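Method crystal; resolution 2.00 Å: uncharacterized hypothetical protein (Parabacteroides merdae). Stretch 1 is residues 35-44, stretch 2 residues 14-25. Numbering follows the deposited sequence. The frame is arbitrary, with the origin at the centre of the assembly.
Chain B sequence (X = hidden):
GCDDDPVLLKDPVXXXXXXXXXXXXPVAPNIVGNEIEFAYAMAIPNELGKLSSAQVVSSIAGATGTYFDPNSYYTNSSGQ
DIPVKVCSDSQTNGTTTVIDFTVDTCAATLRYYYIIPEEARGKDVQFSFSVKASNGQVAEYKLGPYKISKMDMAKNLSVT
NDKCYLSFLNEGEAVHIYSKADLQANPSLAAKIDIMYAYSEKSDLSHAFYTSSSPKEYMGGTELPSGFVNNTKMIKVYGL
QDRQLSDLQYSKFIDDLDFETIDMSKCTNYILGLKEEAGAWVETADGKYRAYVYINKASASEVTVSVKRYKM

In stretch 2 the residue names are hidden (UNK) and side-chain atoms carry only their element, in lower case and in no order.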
ATOM      1  N   GLU B  35     -14.553  -4.941 -21.341  1.00 42.83           N
ATOM      2  CA  GLU B  35     -13.155  -4.885 -20.968  1.00 45.92           C
ATOM      3  C   GLU B  35     -12.623  -6.234 -20.487  1.00 38.28           C
ATOM      4  O   GLU B  35     -13.384  -7.062 -19.966  1.00 42.74           O
ATOM      5  CB  GLU B  35     -12.983  -3.775 -19.933  1.00 46.46           C
ATOM      6  CG  GLU B  35     -13.656  -4.023 -18.619  1.00 67.51           C
ATOM      7  CD  GLU B  35     -13.826  -2.760 -17.766  1.00 66.15           C
ATOM      8  OE1 GLU B  35     -13.904  -1.605 -18.267  1.00 56.56           O
ATOM      9  OE2 GLU B  35     -13.862  -2.956 -16.547  1.00 66.19           O
ATOM     10  N   ILE B  36     -11.327  -6.471 -20.700  1.00 39.12           N
ATOM     11  CA  ILE B  36     -10.574  -7.511 -19.992  1.00 40.48           C
ATOM     12  C   ILE B  36      -9.610  -6.716 -19.093  1.00 37.93           C
ATOM     13  O   ILE B  36      -8.855  -5.830 -19.555  1.00 40.03           O
ATOM     14  CB  ILE B  36      -9.749  -8.429 -20.900  1.00 44.61           C
ATOM     15  CG1 ILE B  36     -10.601  -8.924 -22.053  1.00 54.07           C
ATOM     16  CG2 ILE B  36      -9.138  -9.577 -20.106  1.00 42.49           C
ATOM     17  CD1 ILE B  36      -9.916  -9.951 -22.922  1.00 43.69           C
ATOM     18  N   GLU B  37      -9.701  -6.997 -17.809  1.00 42.72           N
ATOM     19  CA  GLU B  37      -8.982  -6.259 -16.781  1.00 42.40           C
ATOM     20  C   GLU B  37      -7.852  -7.083 -16.200  1.00 42.94           C
ATOM     21  O   GLU B  37      -8.047  -8.264 -15.870  1.00 41.71           O
ATOM     22  CB  GLU B  37      -9.924  -5.928 -15.661  1.00 39.58           C
ATOM     23  CG  GLU B  37      -9.294  -5.049 -14.595  1.00 51.82           C
ATOM     24  CD  GLU B  37     -10.222  -4.791 -13.433  1.00 64.41           C
ATOM     25  OE1 GLU B  37     -11.457  -4.928 -13.590  1.00 56.44           O
ATOM     26  OE2 GLU B  37      -9.715  -4.445 -12.359  1.00 66.19           O
ATOM     27  N   PHE B  38      -6.696  -6.447 -16.056  1.00 44.89           N
ATOM     28  CA  PHE B  38      -5.476  -7.094 -15.571  1.00 41.98           C
ATOM     29  C   PHE B  38      -4.909  -6.254 -14.393  1.00 44.11           C
ATOM     30  O   PHE B  38      -5.093  -5.035 -14.359  1.00 40.87           O
ATOM     31  CB  PHE B  38      -4.432  -7.198 -16.688  1.00 43.07           C
ATOM     32  CG  PHE B  38      -4.806  -8.109 -17.825  1.00 38.08           C
ATOM     33  CD1 PHE B  38      -5.577  -7.652 -18.862  1.00 43.14           C
ATOM     34  CD2 PHE B  38      -4.407  -9.415 -17.828  1.00 45.92           C
ATOM     35  CE1 PHE B  38      -5.922  -8.493 -19.904  1.00 40.64           C
ATOM     36  CE2 PHE B  38      -4.759 -10.271 -18.856  1.00 48.45           C
ATOM     37  CZ  PHE B  38      -5.513  -9.804 -19.900  1.00 42.26           C
ATOM     38  N   ALA B  39      -4.233  -6.905 -13.442  1.00 36.02           N
ATOM     39  CA  ALA B  39      -3.533  -6.228 -12.350  1.00 43.35           C
ATOM     40  C   ALA B  39      -2.054  -6.557 -12.518  1.00 45.43           C
ATOM     41  O   ALA B  39      -1.670  -7.716 -12.379  1.00 43.71           O
ATOM     42  CB  ALA B  39      -4.042  -6.690 -10.993  1.00 36.49           C
ATOM     43  N   TYR B  40      -1.258  -5.555 -12.893  1.00 43.34           N
ATOM     44  CA  TYR B  40       0.160  -5.723 -13.231  1.00 37.72           C
ATOM     45  C   TYR B  40       0.977  -5.184 -12.046  1.00 39.61           C
ATOM     46  O   TYR B  40       0.962  -3.985 -11.798  1.00 42.07           O
ATOM     47  CB  TYR B  40       0.532  -4.950 -14.462  1.00 44.64           C
ATOM     48  CG  TYR B  40       1.970  -5.103 -14.957  1.00 47.56           C
ATOM     49  CD1 TYR B  40       2.606  -6.334 -14.974  1.00 45.86           C
ATOM     50  CD2 TYR B  40       2.677  -4.003 -15.445  1.00 49.27           C
ATOM     51  CE1 TYR B  40       3.917  -6.469 -15.428  1.00 43.57           C
ATOM     52  CE2 TYR B  40       3.986  -4.133 -15.930  1.00 50.88           C
ATOM     53  CZ  TYR B  40       4.598  -5.371 -15.927  1.00 46.75           C
ATOM     54  OH  TYR B  40       5.897  -5.503 -16.411  1.00 43.55           O
ATOM     55  N   ALA B  41       1.673  -6.094 -11.350  1.00 39.13           N
ATOM     56  CA  ALA B  41       2.500  -5.799 -10.174  1.00 41.16           C
ATOM     57  C   ALA B  41       3.953  -5.707 -10.558  1.00 42.44           C
ATOM     58  O   ALA B  41       4.463  -6.582 -11.267  1.00 49.03           O
ATOM     59  CB  ALA B  41       2.329  -6.893  -9.127  1.00 39.58           C
HETATM   60  N   MSE B  42       4.631  -4.694 -10.025  1.00 42.56           N
HETATM   61  CA  MSE B  42       6.061  -4.454 -10.269  1.00 45.72           C
HETATM   62  C   MSE B  42       6.757  -4.157  -8.956  1.00 45.35           C
HETATM   63  O   MSE B  42       6.154  -3.607  -8.054  1.00 40.67           O
HETATM   64  CB  MSE B  42       6.230  -3.241 -11.198  1.00 43.88           C
HETATM   65  CG  MSE B  42       5.471  -3.353 -12.502  1.00 45.87           C
HETATM   66 SE   MSE B  42       5.034  -1.631 -13.249  0.75 46.65          SE
HETATM   67  CE  MSE B  42       3.417  -1.445 -12.047  1.00 42.61           C
ATOM     68  N   ALA B  43       8.022  -4.531  -8.822  1.00 48.35           N
ATOM     69  CA  ALA B  43       8.769  -4.274  -7.558  1.00 47.29           C
ATOM     70  C   ALA B  43      10.266  -4.280  -7.828  1.00 49.40           C
ATOM     71  O   ALA B  43      10.741  -5.068  -8.635  1.00 48.54           O
ATOM     72  CB  ALA B  43       8.436  -5.297  -6.457  1.00 43.46           C
ATOM     73  N   ILE B  44      10.972  -3.355  -7.183  1.00 47.75           N
ATOM     74  CA  ILE B  44      12.391  -3.229  -7.249  1.00 48.87           C
ATOM     75  C   ILE B  44      12.834  -2.967  -5.828  1.00 58.34           C
ATOM     76  O   ILE B  44      12.156  -2.263  -5.105  1.00 48.94           O
ATOM     77  CB  ILE B  44      12.839  -2.112  -8.213  1.00 51.41           C
ATOM     78  CG1 ILE B  44      14.376  -2.143  -8.385  1.00 50.49           C
ATOM     79  CG2 ILE B  44      12.388  -0.737  -7.741  1.00 41.87           C
ATOM     80  CD1 ILE B  44      14.907  -1.201  -9.450  1.00 50.18           C
ATOM     81  N   UNK B  14      16.226  -9.787  -6.125  1.00 52.10           N
ATOM     82  CA  UNK B  14      17.185  -8.701  -5.867  1.00 49.86           C
ATOM     83  C   UNK B  14      17.446  -7.854  -7.122  1.00 57.93           C
ATOM     84  O   UNK B  14      18.570  -7.511  -7.469  1.00 57.75           O
ATOM     85  c   UNK B  14      18.459  -9.248  -5.260  1.00 52.42           C
ATOM     86  o   UNK B  14      18.844 -10.473  -5.882  1.00 58.06           O
ATOM     87  N   UNK B  15      16.354  -7.521  -7.792  1.00 51.66           N
ATOM     88  CA  UNK B  15      16.348  -6.749  -9.033  1.00 52.65           C
ATOM     89  C   UNK B  15      14.866  -6.423  -9.328  1.00 51.36           C
ATOM     90  O   UNK B  15      13.966  -6.931  -8.659  1.00 48.11           O
ATOM     91  c   UNK B  15      16.949  -7.560 -10.194  1.00 56.11           C
ATOM     92  N   UNK B  16      14.635  -5.588 -10.329  1.00 52.65           N
ATOM     93  CA  UNK B  16      13.283  -5.331 -10.852  1.00 48.55           C
ATOM     94  C   UNK B  16      12.600  -6.607 -11.180  1.00 50.94           C
ATOM     95  O   UNK B  16      13.179  -7.467 -11.835  1.00 52.74           O
ATOM     96  c   UNK B  16      13.375  -4.510 -12.138  1.00 53.23           C
ATOM     97  c   UNK B  16      12.036  -4.061 -12.716  1.00 53.72           C
ATOM     98  c   UNK B  16      11.158  -3.401 -11.641  1.00 48.37           C
ATOM     99  c   UNK B  16      12.368  -3.078 -13.831  1.00 57.41           C
ATOM    100  N   UNK B  17      11.389  -6.782 -10.678  1.00 49.60           N
ATOM    101  CA  UNK B  17      10.601  -7.945 -11.003  1.00 50.49           C
ATOM    102  C   UNK B  17       9.123  -7.579 -11.276  1.00 50.06           C
ATOM    103  O   UNK B  17       8.670  -6.464 -10.977  1.00 43.57           O
ATOM    104  o   UNK B  17       9.956  -8.402  -8.796  1.00 58.47           O
ATOM    105  c   UNK B  17      10.695  -8.926  -9.866  1.00 53.23           C
ATOM    106  N   UNK B  18       8.378  -8.524 -11.848  1.00 45.07           N
ATOM    107  CA  UNK B  18       6.974  -8.257 -12.202  1.00 44.24           C
ATOM    108  C   UNK B  18       6.110  -9.507 -12.149  1.00 50.24           C
ATOM    109  O   UNK B  18       6.616 -10.610 -12.177  1.00 49.63           O
ATOM    110  n   UNK B  18       7.700  -9.522 -14.665  1.00 46.16           N
ATOM    111  c   UNK B  18       7.267  -8.304 -14.814  1.00 49.37           C
ATOM    112  o   UNK B  18       7.129  -7.794 -15.932  1.00 45.76           O
ATOM    113  c   UNK B  18       6.871  -7.491 -13.537  1.00 43.10           C
ATOM    114  N   UNK B  19       4.809  -9.310 -12.052  1.00 47.96           N
ATOM    115  CA  UNK B  19       3.839 -10.388 -12.081  1.00 50.83           C
ATOM    116  C   UNK B  19       2.516  -9.800 -12.525  1.00 54.48           C
ATOM    117  O   UNK B  19       2.271  -8.642 -12.285  1.00 46.11           O
ATOM    118  c   UNK B  19       3.658 -10.975 -10.691  1.00 64.51           C
ATOM    119  c   UNK B  19       2.760 -12.211 -10.704  1.00 66.07           C
ATOM    120  o   UNK B  19       3.068 -13.166 -11.421  1.00 77.40           O
ATOM    121  o   UNK B  19       1.725 -12.222 -10.032  1.00 78.94           O
ATOM    122  N   UNK B  20       1.688 -10.559 -13.233  1.00 48.23           N
ATOM    123  CA  UNK B  20       0.447 -10.005 -13.734  1.00 48.72           C
ATOM    124  C   UNK B  20      -0.648 -11.034 -13.602  1.00 47.84           C
ATOM    125  O   UNK B  20      -0.422 -12.197 -13.903  1.00 50.37           O
ATOM    126  c   UNK B  20       0.609  -9.540 -15.200  1.00 43.92           C
ATOM    127  s   UNK B  20      -0.730  -8.426 -15.707  1.00 45.03           S
ATOM    128  N   UNK B  21      -1.824 -10.606 -13.150  1.00 43.45           N
ATOM    129  CA  UNK B  21      -2.983 -11.496 -12.975  1.00 50.70           C
ATOM    130  C   UNK B  21      -4.193 -10.930 -13.716  1.00 47.24           C
ATOM    131  O   UNK B  21      -4.467  -9.754 -13.652  1.00 47.39           O
ATOM    132  c   UNK B  21      -3.289 -11.824 -11.477  1.00 59.91           C
ATOM    133  c   UNK B  21      -4.623 -11.048  -9.417  1.00 82.31           C
ATOM    134  c   UNK B  21      -2.015 -12.292 -10.767  1.00 59.45           C
ATOM    135  c   UNK B  21      -3.933 -10.655 -10.720  1.00 74.29           C
ATOM    136  N   UNK B  22      -4.868 -11.768 -14.496  1.00 43.87           N
ATOM    137  CA  UNK B  22      -6.111 -11.377 -15.129  1.00 42.06           C
ATOM    138  C   UNK B  22      -7.133 -11.263 -14.014  1.00 46.43           C
ATOM    139  O   UNK B  22      -7.265 -12.187 -13.228  1.00 48.26           O
ATOM    140  n   UNK B  22     -10.348 -13.957 -17.819  1.00 52.45           N
ATOM    141  c   UNK B  22      -9.476 -13.038 -18.601  1.00 55.09           C
ATOM    142  c   UNK B  22      -8.010 -13.032 -18.129  1.00 57.95           C
ATOM    143  c   UNK B  22      -7.812 -12.113 -16.933  1.00 53.82           C
ATOM    144  c   UNK B  22      -6.531 -12.448 -16.160  1.00 48.99           C
ATOM    145  N   UNK B  23      -7.795 -10.130 -13.878  1.00 50.17           N
ATOM    146  CA  UNK B  23      -8.845  -9.968 -12.849  1.00 48.57           C
ATOM    147  C   UNK B  23     -10.194 -10.483 -13.343  1.00 63.27           C
ATOM    148  O   UNK B  23     -10.925 -11.128 -12.623  1.00 56.05           O
ATOM    149  c   UNK B  23      -7.835  -8.254 -11.305  1.00 70.69           C
ATOM    150  n   UNK B  23     -10.309  -5.116  -9.295  1.00 68.38           N
ATOM    151  c   UNK B  23      -8.926  -8.525 -12.348  1.00 57.11           C
ATOM    152  c   UNK B  23      -7.542  -6.774 -11.085  1.00 94.83           C
ATOM    153  n   UNK B  23      -8.716  -5.975 -10.721  1.00109.89           N
ATOM    154  c   UNK B  23      -9.251  -5.897  -9.498  1.00 95.25           C
ATOM    155  n   UNK B  23      -8.749  -6.585  -8.475  1.00 88.04           N
ATOM    156  N   UNK B  24     -10.495 -10.247 -14.603  1.00 64.27           N
ATOM    157  CA  UNK B  24     -11.692 -10.831 -15.199  1.00 61.09           C
ATOM    158  C   UNK B  24     -11.756 -12.355 -14.955  1.00 55.72           C
ATOM    159  O   UNK B  24     -10.746 -13.083 -15.090  1.00 54.96           O
ATOM    160  o   UNK B  24     -11.462  -9.098 -16.948  1.00 43.85           O
ATOM    161  c   UNK B  24     -11.724 -10.506 -16.710  1.00 54.30           C
ATOM    162  N   UNK B  25     -12.945 -12.871 -14.683  1.00 60.05           N
ATOM    163  CA  UNK B  25     -13.103 -14.295 -14.330  1.00 65.89           C
ATOM    164  C   UNK B  25     -12.945 -15.254 -15.543  1.00 67.55           C
ATOM    165  O   UNK B  25     -13.424 -14.950 -16.647  1.00 75.10           O
ATOM    166  c   UNK B  25     -14.470 -14.522 -13.700  1.00 78.70           C
ATOM    167  c   UNK B  25     -14.887 -13.553 -12.605  1.00 76.84           C
ATOM    168  c   UNK B  25     -16.360 -13.768 -12.264  1.00 85.67           C
ATOM    169  c   UNK B  25     -13.953 -13.731 -11.402  1.00 80.59           C
TER

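Position 14 carries one carbon and one oxygen and touches nothing on stretch 1: Ser14. Position 15 has a lone carbon, CB, pointing away from stretch 1, so it is Ala15.

At position 16 four carbons fork at the second and rest against Ile44, the pattern of leucine. Leu16 sets CD1 4.0 Å from CB of Ile44, an apolar pair just beyond the end of the strand.

Position 17, a carbon and then an oxygen beside Ala43, is Ser17. Its backbone does the pairing: Ser17 N gives a hydrogen bond to Ala43 O at 2.7 Å, and Ala43 N returns one to Ser17 O at 3.0 Å.

Position 18 has two carbons, the second bearing one oxygen and one nitrogen, with the oxygen at the hydroxyl of Tyr40, hence Asn18. Tyr40 OH donates to Asn18 OD1 at 2.6 Å, near the plane of the ring and at its edge, while ND2 is satisfied elsewhere in the structure.

Two carbons, the second with two oxygens, on a backbone paired with Ala41, make position 19 Asp19. The carboxylate makes no bond to stretch 1; the main chain does, with Asp19 N to Ala41 O at 2.9 Å and Ala41 N to Asp19 O at 2.8 Å.

Position 20 shows a carbon and a sulfur lying against Phe38 and Tyr40: Cys20. Its SG lies 4.0 Å from CB of Phe38, and its CB lies 3.8 Å from CD1 of Tyr40, so this small residue packs against both aromatic side chains.

Position 21 has four carbons forked at the first, one arm two long, touching Ala39, which is isoleucine. Ile21 CG1 is 4.0 Å from Ala39 CB, and Ala39 N bonds to Ile21 O at 2.9 Å.

Four carbons in a row ending in nitrogen, passing Phe38 and Ile36, identify position 22 as lysine. Lys22 CB lies 3.9 Å from Phe38 CE2, its CE rests 3.8 Å from Ile36 CG2, and NZ gives a hydrogen bond to the backbone O of position 24.

At position 23 three carbons, a nitrogen and a carbon with two more nitrogens, reaching Glu37 and Ala39, spell arginine. Arg23 NE meets Glu37 OE2 in a very short salt bridge of 2.5 Å, and its CD sits 3.5 Å from Ala39 CB.

Position 24, one carbon and one oxygen, the oxygen at the backbone of Glu37, is Ser24; its OG accepts from Glu37 N at 2.9 Å.

Position 25, four carbons forked at the second and out of reach, is Leu25.

The contact is an antiparallel pair, and alternation sets its rules. Phe38, Tyr40 and Met42 share a face with Lys22, Cys20 and Asn18; the alanines share the other with Ile21, Asp19 and Ser17. Backbone bonds supply the register, and beyond the strand's last residue Arg23 and Ser24 extend the pairing through Glu37.

Stretch 2 (14-25) SALSNDCIKRSL
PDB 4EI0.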